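Local coordinates for protein nuclear RNA export factor 2 (Drosophila melanogaster, PDB 6MRK) that acts with Piwi and Nxt1 in an ovarian complex that silences transposons cotranscriptionally, and may also take part in exporting mRNA from the nucleus, at residues A[12-17]-A[124-129]; A[23-28]-A[36-41]; A[167-170]-A[174-177]; A[67-72]-A[103-108]. All coordinates share one frame; numbering follows the deposited sequence.

Overall arrangement
All four contacts belong to the NTF2-like domain, in which helices pack against a strongly bent sheet. Helix 12-27 runs through two of them: its start lies on strand 123-135 in contact 1, and its end faces the loop 36-41 in contact 2, with the contact centres about 15 Å apart. Contact 4 brings helix 59-70 to the first residues of strand 104-119, the sheet neighbour of 123-135. Contacts 2 and 4 touch directly, where Glu27 OE2 probably accepts a hydrogen bond from His107 N at 2.7 Å. Contact 3, at the mouth of the loop joining two further strands of this sheet, lies remote from contact 4, about 34 Å between centres.

Contact 1: A[12-17]-A[124-129]; sequences YELVGA and AVIYVA
Leu14 and Ile126 carry this contact between the beginning of helix 12-27 and strand 123-135, and what joins them is apolar throughout. The closest approach is methyl to methyl: Leu14 CD2 lies 3.9 Å from Ile126 CD1. The two side chains run past one another head to foot, one coming off the helix and the other rising from the sheet. On the Ile126 side the torsions explain the reach. CG1 stands anti to the backbone N (chi1 157°) and the chain stays extended at chi2, which carries CD1 out to the helix. There it also comes within 4.5 Å of Val15 CA, so the same methyl meets Leu14 and the backbone of the next residue. Ala124, two residues back and on the same strand face, turns its CB toward the helix, 4.7 Å from Leu14 CD1.

No hydrogen bond passes between the segments. The backbone groups bond elsewhere: Ala17 N to Glu13 O within the helix, and the strand to its sheet neighbours, Ile126 with Phe160 and Val125 with Met117. The apolar patch extends beyond the two segments through Phe164, on which both Leu14 and Ala124 rest, and through Leu19, one turn further along the helix, which meets Ile126. Val125 and Tyr127 point to the other face of the sheet and pack on another protein chain, consistent with the pairing of NXF NTF2-like domains with Nxt1. With only aliphatic carbon meeting across the two segments, this end of the helix is held to strand 123-135 by shape and exclusion of water; no hydrogen bond between the two segments fixes its position.

Contact 2: A[23-28]-A[36-41]; sequences LREFEN and YKYYSE
Glu25 and Tyr38 approach each other through different first torsions. In Glu25, CG stands anti to the backbone N (chi1 -167°) and the rest of the chain is extended, sending the carboxylate straight out from helix 12-27. In Tyr38, CG is anti to the carbonyl carbon (chi1 -63°), which points the phenol toward that carboxylate. The phenol oxygen arrives obliquely, with the carboxylate and ring planes 78° apart. Even so, Glu25 OE1 and Tyr38 OH remain 4.0 Å from each other, too long for a hydrogen bond.

Lys37 supplies the charge. Its chain, roughly extended beyond CG, carries the ammonium group to within 4.3 Å of Glu25, measured from NZ to OE1. This is beyond a salt bridge, but the opposite charges should still attract, and the pairing would tend to favour the ionised carboxylate. On its way out the same chain passes over Tyr38: Lys37 CG sits 4.2 Å above one face of the ring, displaced toward its rim.

In the NTF2-like fold the long first helix lies across the concave side of the bent sheet, and here the loop after that helix doubles back along its last turns before entering strand 44-49. Tyr38 is tied into the fold beyond the two segments, its ring meeting that of Tyr22 and its backbone bonding to Ile180 of strand 176-188. Next to it, the hydroxyl of the buried Tyr39 is hydrogen-bonded to the hydroxyl of Tyr22. The Glu25 side chain also touches Asn34 and Leu35 of the intervening loop, while Lys37 lies at the exposed margin.

Contact 3: A[167-170]-A[174-177]; sequences ANLG and RARR
Ala167 and Ala175 face each other across the closing end of a loop, joined by a backbone hydrogen bond and by their methyl groups. Ala167 N donates to Ala175 O over 2.7 Å, with a bent N-H...O angle of 146°. The donor stands above the carbonyl plane, 39° out of it, so the bond does not use a lone-pair direction. On one side of this bond the two CB atoms lie 4.1 Å apart. Leu169 folds back to the same spot, its CD2 methyl 3.9 Å from Ala175 CB, and Ala175 thus receives two apolar neighbours from the loop.

Arg177 covers the Ala167 methyl on the side away from Ala175 CB. With CG anti to the backbone N (chi1 166°) and further bends at chi2 and chi3, the chain curls over the loop and lays its guanidinium on the alanine methyl. Ala167 CB sits under one face, near the rim, 4.0 Å from Arg177 NH1.

Further out, Arg174 and Arg176 point away from the loop; Arg176 makes a cation-pi contact with Phe164, and Arg174 is salt-bridged to Glu166. Both partners belong to strand 152-166, so both arginines pair with the strand that leads into the turn. Deeper in, the backbones of Arg177 and Asp165 continue the pairing toward the body of the sheet. The whole forms the loop end of a beta hairpin, in which antiparallel strands 152-166 and 176-188, neighbours in the sheet of the NTF2-like domain, are linked by an exposed loop.

Contact 4: A[67-72]-A[103-108]; sequences SKYNRH and PRVTHD
Tyr69 and Pro103 meet ring to ring, and this CH-pi contact is the heart of the junction between helix 59-70 and the start of strand 104-119. Pro103 CD lies over the face of the Tyr69 ring, 4.1 Å from its centroid and 27° off the normal. The tyrosine gets there with CG anti to the carbonyl carbon (chi1 -60°), a torsion that swings the phenol off the helix and under the proline.

Other apolar touches widen the patch. Lys68 CB reaches the same proline carbon, 3.8 Å from Pro103 CD, while the rest of the lysine chain bends away. At the far end of the phenol, Val105 CG1 is 3.8 Å from Tyr69 OH.

Polar links run through solvent. A water donates to Pro103 O at 2.7 Å and makes a weak hydrogen bond, 3.4 Å, with Tyr69 OH, bridging the segments where no direct hydrogen bond exists. Each end has a second partner: Asp134 bonds weakly to the phenol oxygen, and Arg32 NH2 bonds to the proline carbonyl.

Around this site, Leu47 of strand 44-49 also packs on Tyr69, while Val105 touches Leu132 of strand 123-135 and Phe26 of helix 12-27. Tyr69 thus links helix 59-70 to the start of strand 104-119 and to strand 44-49, near the end of the long first helix.

Contact 1: A[12-17]-A[124-129]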
# COMPACT_ATOMS: atom_id res chain seq x y z
N TYR A 12 3.62 9.57 -16.37
CA TYR A 12 4.87 8.80 -16.53
C TYR A 12 6.03 9.44 -15.76
O TYR A 12 6.71 8.70 -15.02
CB TYR A 12 5.34 8.64 -17.98
CG TYR A 12 6.65 7.87 -18.00
CD1 TYR A 12 6.69 6.54 -17.61
CD2 TYR A 12 7.86 8.51 -18.29
CE1 TYR A 12 7.87 5.84 -17.57
CE2 TYR A 12 9.06 7.81 -18.26
CZ TYR A 12 9.06 6.46 -17.90
OH TYR A 12 10.20 5.71 -17.84
N GLU A 13 6.30 10.74 -15.92
CA GLU A 13 7.55 11.30 -15.34
C GLU A 13 7.31 11.68 -13.86
O GLU A 13 8.27 12.17 -13.25
CB GLU A 13 8.18 12.39 -16.21
CG GLU A 13 7.28 13.55 -16.60
CD GLU A 13 8.08 14.70 -17.20
OE1 GLU A 13 9.23 14.47 -17.65
OE2 GLU A 13 7.56 15.83 -17.19
N LEU A 14 6.13 11.40 -13.30
CA LEU A 14 5.83 11.51 -11.83
C LEU A 14 6.36 10.28 -11.09
O LEU A 14 6.55 10.36 -9.86
CB LEU A 14 4.33 11.67 -11.58
CG LEU A 14 3.80 11.04 -10.29
CD1 LEU A 14 2.75 11.94 -9.63
CD2 LEU A 14 3.25 9.63 -10.52
N VAL A 15 6.56 9.15 -11.76
CA VAL A 15 7.18 7.98 -11.08
C VAL A 15 8.57 8.44 -10.64
O VAL A 15 8.79 8.53 -9.44
CB VAL A 15 7.21 6.70 -11.93
CG1 VAL A 15 7.84 5.52 -11.18
CG2 VAL A 15 5.81 6.33 -12.43
N GLY A 16 9.43 8.79 -11.58
CA GLY A 16 10.82 9.17 -11.26
C GLY A 16 10.89 10.41 -10.39
O GLY A 16 11.72 10.45 -9.48
N ALA A 17 10.05 11.41 -10.65
CA ALA A 17 10.09 12.71 -9.95
C ALA A 17 9.77 12.51 -8.47
O ALA A 17 10.64 12.82 -7.64
CB ALA A 17 9.15 13.70 -10.59
N ALA A 124 -3.09 11.70 -7.22
CA ALA A 124 -2.78 10.34 -7.70
C ALA A 124 -2.72 9.33 -6.56
O ALA A 124 -2.64 9.71 -5.39
CB ALA A 124 -1.49 10.37 -8.48
N VAL A 125 -2.78 8.06 -6.94
CA VAL A 125 -2.52 6.88 -6.07
C VAL A 125 -1.35 6.15 -6.71
O VAL A 125 -1.44 5.88 -7.91
CB VAL A 125 -3.76 5.98 -5.99
CG1 VAL A 125 -3.50 4.74 -5.16
CG2 VAL A 125 -4.95 6.76 -5.46
N ILE A 126 -0.30 5.86 -5.97
CA ILE A 126 0.93 5.28 -6.57
C ILE A 126 1.57 4.28 -5.61
O ILE A 126 1.77 4.59 -4.44
CB ILE A 126 1.88 6.41 -7.02
CG1 ILE A 126 3.33 5.94 -7.10
CG2 ILE A 126 1.76 7.63 -6.14
CD1 ILE A 126 4.16 6.80 -8.03
N TYR A 127 1.81 3.08 -6.11
CA TYR A 127 2.31 1.94 -5.31
C TYR A 127 3.67 1.58 -5.88
O TYR A 127 3.85 1.70 -7.08
CB TYR A 127 1.38 0.73 -5.37
CG TYR A 127 -0.06 0.99 -4.99
CD1 TYR A 127 -0.43 1.95 -4.06
CD2 TYR A 127 -1.07 0.24 -5.55
CE1 TYR A 127 -1.75 2.15 -3.70
CE2 TYR A 127 -2.40 0.42 -5.19
CZ TYR A 127 -2.74 1.38 -4.26
OH TYR A 127 -4.05 1.58 -3.94
N VAL A 128 4.59 1.17 -5.03
CA VAL A 128 5.92 0.67 -5.46
C VAL A 128 6.17 -0.64 -4.68
O VAL A 128 5.82 -0.71 -3.50
CB VAL A 128 7.00 1.74 -5.23
CG1 VAL A 128 7.28 1.98 -3.76
CG2 VAL A 128 8.30 1.41 -5.94
N ALA A 129 6.67 -1.67 -5.36
CA ALA A 129 7.13 -2.93 -4.74
C ALA A 129 8.61 -3.06 -5.06
O ALA A 129 8.99 -2.90 -6.25
CB ALA A 129 6.32 -4.09 -5.27

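Contact 2: A[23-28]-A[36-41]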
# COMPACT_ATOMS: atom_id res chain seq x y z
N LEU A 23 11.98 8.37 -2.06
CA LEU A 23 12.71 7.16 -1.61
C LEU A 23 14.17 7.52 -1.31
O LEU A 23 14.65 7.15 -0.23
CB LEU A 23 12.62 6.07 -2.69
CG LEU A 23 11.55 5.00 -2.47
CD1 LEU A 23 10.36 5.54 -1.72
CD2 LEU A 23 11.10 4.41 -3.78
N ARG A 24 14.85 8.21 -2.22
CA ARG A 24 16.27 8.58 -1.99
C ARG A 24 16.39 9.41 -0.72
O ARG A 24 17.40 9.25 -0.04
CB ARG A 24 16.85 9.33 -3.19
CG ARG A 24 17.48 8.41 -4.22
CD ARG A 24 17.68 9.11 -5.55
NE ARG A 24 18.03 8.24 -6.68
CZ ARG A 24 17.36 8.15 -7.84
NH1 ARG A 24 16.27 8.86 -8.06
NH2 ARG A 24 17.80 7.34 -8.79
N GLU A 25 15.42 10.25 -0.39
CA GLU A 25 15.52 11.18 0.75
C GLU A 25 15.09 10.51 2.06
O GLU A 25 15.42 11.07 3.12
CB GLU A 25 14.66 12.41 0.50
CG GLU A 25 14.93 13.54 1.46
CD GLU A 25 14.49 14.89 0.91
OE1 GLU A 25 13.96 14.94 -0.23
OE2 GLU A 25 14.68 15.90 1.62
N PHE A 26 14.35 9.40 2.00
CA PHE A 26 14.00 8.58 3.19
C PHE A 26 15.25 7.83 3.63
O PHE A 26 15.46 7.68 4.83
CB PHE A 26 12.85 7.62 2.89
CG PHE A 26 12.45 6.77 4.06
CD1 PHE A 26 11.59 7.26 5.03
CD2 PHE A 26 12.95 5.48 4.23
CE1 PHE A 26 11.23 6.50 6.13
CE2 PHE A 26 12.58 4.71 5.32
CZ PHE A 26 11.73 5.23 6.28
N GLU A 27 16.08 7.44 2.65
CA GLU A 27 17.25 6.52 2.80
C GLU A 27 18.08 6.90 4.03
O GLU A 27 18.15 6.07 4.97
CB GLU A 27 18.09 6.49 1.51
CG GLU A 27 17.41 5.69 0.40
CD GLU A 27 18.27 5.13 -0.71
OE1 GLU A 27 19.44 5.54 -0.83
OE2 GLU A 27 17.74 4.27 -1.47
N ASN A 28 18.69 8.08 4.02
CA ASN A 28 19.58 8.52 5.13
C ASN A 28 18.70 9.09 6.24
O ASN A 28 18.05 10.13 6.03
CB ASN A 28 20.67 9.47 4.64
CG ASN A 28 21.68 9.81 5.72
OD1 ASN A 28 21.44 9.58 6.90
ND2 ASN A 28 22.81 10.37 5.32
N TYR A 36 9.16 16.32 6.06
CA TYR A 36 8.06 17.02 6.76
C TYR A 36 7.21 17.74 5.71
O TYR A 36 6.00 17.88 5.92
CB TYR A 36 8.59 17.95 7.87
CG TYR A 36 7.51 18.67 8.65
CD1 TYR A 36 6.69 17.99 9.54
CD2 TYR A 36 7.27 20.02 8.46
CE1 TYR A 36 5.67 18.63 10.23
CE2 TYR A 36 6.27 20.69 9.14
CZ TYR A 36 5.47 19.99 10.02
OH TYR A 36 4.49 20.65 10.70
N LYS A 37 7.83 18.12 4.58
CA LYS A 37 7.20 18.97 3.53
C LYS A 37 6.09 18.23 2.81
O LYS A 37 5.21 18.90 2.31
CB LYS A 37 8.22 19.45 2.50
CG LYS A 37 9.03 18.35 1.82
CD LYS A 37 9.78 18.80 0.59
CE LYS A 37 11.04 17.99 0.37
NZ LYS A 37 12.03 18.76 -0.41
N TYR A 38 6.12 16.90 2.70
CA TYR A 38 5.12 16.16 1.89
C TYR A 38 3.83 15.96 2.67
O TYR A 38 2.79 15.70 2.06
CB TYR A 38 5.56 14.75 1.51
CG TYR A 38 6.78 14.66 0.64
CD1 TYR A 38 6.73 14.90 -0.72
CD2 TYR A 38 8.01 14.34 1.19
CE1 TYR A 38 7.87 14.82 -1.50
CE2 TYR A 38 9.15 14.26 0.42
CZ TYR A 38 9.08 14.49 -0.93
OH TYR A 38 10.22 14.40 -1.65
N TYR A 39 3.92 15.98 3.99
CA TYR A 39 2.82 15.53 4.88
C TYR A 39 2.05 16.78 5.29
O TYR A 39 2.53 17.90 5.13
CB TYR A 39 3.37 14.67 6.03
CG TYR A 39 3.92 13.34 5.59
CD1 TYR A 39 3.09 12.24 5.47
CD2 TYR A 39 5.25 13.19 5.25
CE1 TYR A 39 3.57 11.01 5.03
CE2 TYR A 39 5.75 11.97 4.82
CZ TYR A 39 4.91 10.88 4.71
OH TYR A 39 5.39 9.68 4.27
N SER A 40 0.83 16.57 5.75
CA SER A 40 -0.06 17.68 6.15
C SER A 40 -0.72 17.30 7.47
O SER A 40 -0.48 16.20 7.97
CB SER A 40 -1.04 17.93 5.08
OG SER A 40 -2.18 17.13 5.31
N GLU A 41 -1.56 18.20 7.98
CA GLU A 41 -2.19 18.14 9.32
C GLU A 41 -3.12 16.92 9.35
O GLU A 41 -3.34 16.35 10.44
CB GLU A 41 -2.91 19.47 9.56
CG GLU A 41 -2.03 20.72 9.36
CD GLU A 41 -1.69 21.24 7.95
OE1 GLU A 41 -1.85 20.50 6.95
OE2 GLU A 41 -1.22 22.40 7.85

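Contact 3: A[167-170]-A[174-177]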
# COMPACT_ATOMS: atom_id res chain seq x y z
N ALA A 167 1.11 25.45 -5.93
CA ALA A 167 2.19 26.09 -5.15
C ALA A 167 2.07 27.58 -5.43
O ALA A 167 1.77 27.97 -6.59
CB ALA A 167 3.54 25.54 -5.56
N ASN A 168 2.23 28.39 -4.40
CA ASN A 168 2.00 29.79 -4.52
C ASN A 168 3.30 30.52 -4.38
O ASN A 168 3.50 31.32 -3.48
CB ASN A 168 1.01 30.25 -3.49
CG ASN A 168 -0.40 30.07 -3.94
OD1 ASN A 168 -1.29 29.83 -3.14
ND2 ASN A 168 -0.61 30.19 -5.23
N LEU A 169 4.18 30.27 -5.32
CA LEU A 169 5.37 31.04 -5.48
C LEU A 169 4.80 32.32 -6.00
O LEU A 169 3.62 32.36 -6.33
CB LEU A 169 6.27 30.39 -6.51
CG LEU A 169 6.39 28.87 -6.55
CD1 LEU A 169 6.92 28.26 -5.28
CD2 LEU A 169 5.08 28.22 -6.87
N GLY A 170 5.60 33.36 -6.07
CA GLY A 170 5.06 34.64 -6.42
C GLY A 170 5.02 35.06 -7.85
O GLY A 170 4.88 36.23 -8.12
N ARG A 174 1.26 28.84 -12.63
CA ARG A 174 0.67 27.65 -11.97
C ARG A 174 1.80 26.64 -11.74
O ARG A 174 2.59 26.40 -12.70
CB ARG A 174 -0.46 27.04 -12.81
CG ARG A 174 -1.49 28.04 -13.33
CD ARG A 174 -2.72 28.20 -12.43
NE ARG A 174 -3.39 26.92 -12.26
CZ ARG A 174 -4.67 26.74 -11.90
NH1 ARG A 174 -5.46 27.77 -11.67
NH2 ARG A 174 -5.14 25.51 -11.77
N ALA A 175 1.93 26.11 -10.52
CA ALA A 175 2.84 24.99 -10.17
C ALA A 175 2.12 24.07 -9.20
O ALA A 175 1.31 24.59 -8.43
CB ALA A 175 4.12 25.52 -9.57
N ARG A 176 2.45 22.78 -9.20
CA ARG A 176 1.83 21.79 -8.28
C ARG A 176 2.82 21.40 -7.18
O ARG A 176 3.96 21.06 -7.48
CB ARG A 176 1.34 20.57 -9.06
CG ARG A 176 -0.12 20.68 -9.50
CD ARG A 176 -0.39 19.95 -10.80
NE ARG A 176 0.33 18.69 -10.90
CZ ARG A 176 0.01 17.69 -11.71
NH1 ARG A 176 0.75 16.60 -11.71
NH2 ARG A 176 -1.04 17.77 -12.50
N ARG A 177 2.38 21.50 -5.93
CA ARG A 177 3.07 20.92 -4.75
C ARG A 177 2.39 19.57 -4.47
O ARG A 177 1.14 19.48 -4.55
CB ARG A 177 3.02 21.91 -3.58
CG ARG A 177 3.38 21.32 -2.23
CD ARG A 177 4.20 22.23 -1.33
NE ARG A 177 3.62 23.55 -1.08
CZ ARG A 177 4.17 24.72 -1.41
NH1 ARG A 177 5.34 24.77 -2.03
NH2 ARG A 177 3.53 25.84 -1.13

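Contact 4: A[67-72]-A[103-108]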
# COMPACT_ATOMS: atom_id res chain seq x y z
N SER A 67 12.31 -5.98 14.76
CA SER A 67 11.57 -5.33 15.86
C SER A 67 11.55 -3.81 15.65
O SER A 67 10.62 -3.15 16.13
CB SER A 67 12.13 -5.73 17.20
OG SER A 67 13.45 -5.25 17.36
N LYS A 68 12.52 -3.27 14.93
CA LYS A 68 12.62 -1.81 14.68
C LYS A 68 11.36 -1.35 13.95
O LYS A 68 10.94 -0.19 14.16
CB LYS A 68 13.88 -1.50 13.86
CG LYS A 68 15.19 -1.93 14.49
CD LYS A 68 15.61 -1.08 15.66
CE LYS A 68 16.88 -1.60 16.31
NZ LYS A 68 16.92 -1.34 17.77
N TYR A 69 10.81 -2.22 13.09
CA TYR A 69 9.56 -2.00 12.31
C TYR A 69 8.37 -2.49 13.13
O TYR A 69 7.38 -1.76 13.27
CB TYR A 69 9.60 -2.73 10.97
CG TYR A 69 10.74 -2.29 10.08
CD1 TYR A 69 10.65 -1.12 9.34
CD2 TYR A 69 11.92 -3.02 10.03
CE1 TYR A 69 11.71 -0.70 8.56
CE2 TYR A 69 12.99 -2.61 9.25
CZ TYR A 69 12.88 -1.44 8.50
OH TYR A 69 13.92 -1.03 7.70
N ASN A 70 8.49 -3.71 13.65
CA ASN A 70 7.40 -4.42 14.37
C ASN A 70 6.88 -3.59 15.55
O ASN A 70 5.65 -3.61 15.79
CB ASN A 70 7.84 -5.79 14.88
CG ASN A 70 7.38 -6.88 13.94
OD1 ASN A 70 6.18 -7.02 13.70
ND2 ASN A 70 8.33 -7.63 13.39
N ARG A 71 7.76 -2.91 16.28
CA ARG A 71 7.34 -2.18 17.51
C ARG A 71 6.27 -1.14 17.16
O ARG A 71 5.59 -0.68 18.08
CB ARG A 71 8.51 -1.53 18.24
CG ARG A 71 9.36 -0.60 17.39
CD ARG A 71 10.16 0.33 18.27
NE ARG A 71 11.02 -0.44 19.18
CZ ARG A 71 12.35 -0.37 19.25
NH1 ARG A 71 13.05 0.45 18.47
NH2 ARG A 71 12.98 -1.13 20.13
N HIS A 72 6.13 -0.79 15.88
CA HIS A 72 5.18 0.24 15.39
C HIS A 72 4.10 -0.37 14.50
O HIS A 72 3.19 0.38 14.07
CB HIS A 72 5.92 1.29 14.57
CG HIS A 72 7.01 1.99 15.30
ND1 HIS A 72 6.75 2.85 16.35
CD2 HIS A 72 8.35 1.97 15.13
CE1 HIS A 72 7.88 3.33 16.81
NE2 HIS A 72 8.88 2.81 16.08
N PRO A 103 14.97 2.23 10.91
CA PRO A 103 16.38 2.10 10.54
C PRO A 103 16.72 2.83 9.24
O PRO A 103 15.87 3.16 8.47
CB PRO A 103 16.59 0.60 10.36
CG PRO A 103 15.20 0.04 10.16
CD PRO A 103 14.27 0.93 10.95
N ARG A 104 18.01 3.02 9.04
CA ARG A 104 18.58 3.50 7.77
C ARG A 104 18.39 2.41 6.72
O ARG A 104 18.50 1.22 7.07
CB ARG A 104 20.07 3.80 7.94
CG ARG A 104 20.56 4.82 6.94
CD ARG A 104 22.00 5.14 7.16
NE ARG A 104 22.50 5.78 5.95
CZ ARG A 104 23.67 6.39 5.85
NH1 ARG A 104 24.49 6.46 6.89
NH2 ARG A 104 24.01 6.95 4.70
N VAL A 105 18.11 2.81 5.48
CA VAL A 105 17.94 1.86 4.35
C VAL A 105 18.75 2.38 3.16
O VAL A 105 19.26 3.49 3.24
CB VAL A 105 16.45 1.66 3.99
CG1 VAL A 105 15.65 1.13 5.16
CG2 VAL A 105 15.82 2.93 3.43
N THR A 106 18.90 1.52 2.16
CA THR A 106 19.30 1.80 0.76
C THR A 106 18.33 0.98 -0.11
O THR A 106 18.36 -0.24 -0.00
CB THR A 106 20.77 1.42 0.53
OG1 THR A 106 21.58 2.31 1.30
CG2 THR A 106 21.22 1.49 -0.90
N HIS A 107 17.48 1.63 -0.90
CA HIS A 107 16.57 0.93 -1.84
C HIS A 107 17.38 0.43 -3.04
O HIS A 107 18.27 1.16 -3.50
CB HIS A 107 15.42 1.85 -2.28
CG HIS A 107 14.65 2.45 -1.16
ND1 HIS A 107 15.14 3.49 -0.42
CD2 HIS A 107 13.41 2.18 -0.70
CE1 HIS A 107 14.24 3.84 0.48
NE2 HIS A 107 13.16 3.05 0.33
N ASP A 108 17.02 -0.73 -3.58
CA ASP A 108 17.57 -1.25 -4.86
C ASP A 108 16.64 -0.76 -5.98
O ASP A 108 15.65 -1.42 -6.28
CB ASP A 108 17.75 -2.77 -4.79
CG ASP A 108 18.15 -3.43 -6.10
OD1 ASP A 108 18.30 -2.72 -7.11
OD2 ASP A 108 18.28 -4.67 -6.12
O HOH W 1 13.59 2.28 7.27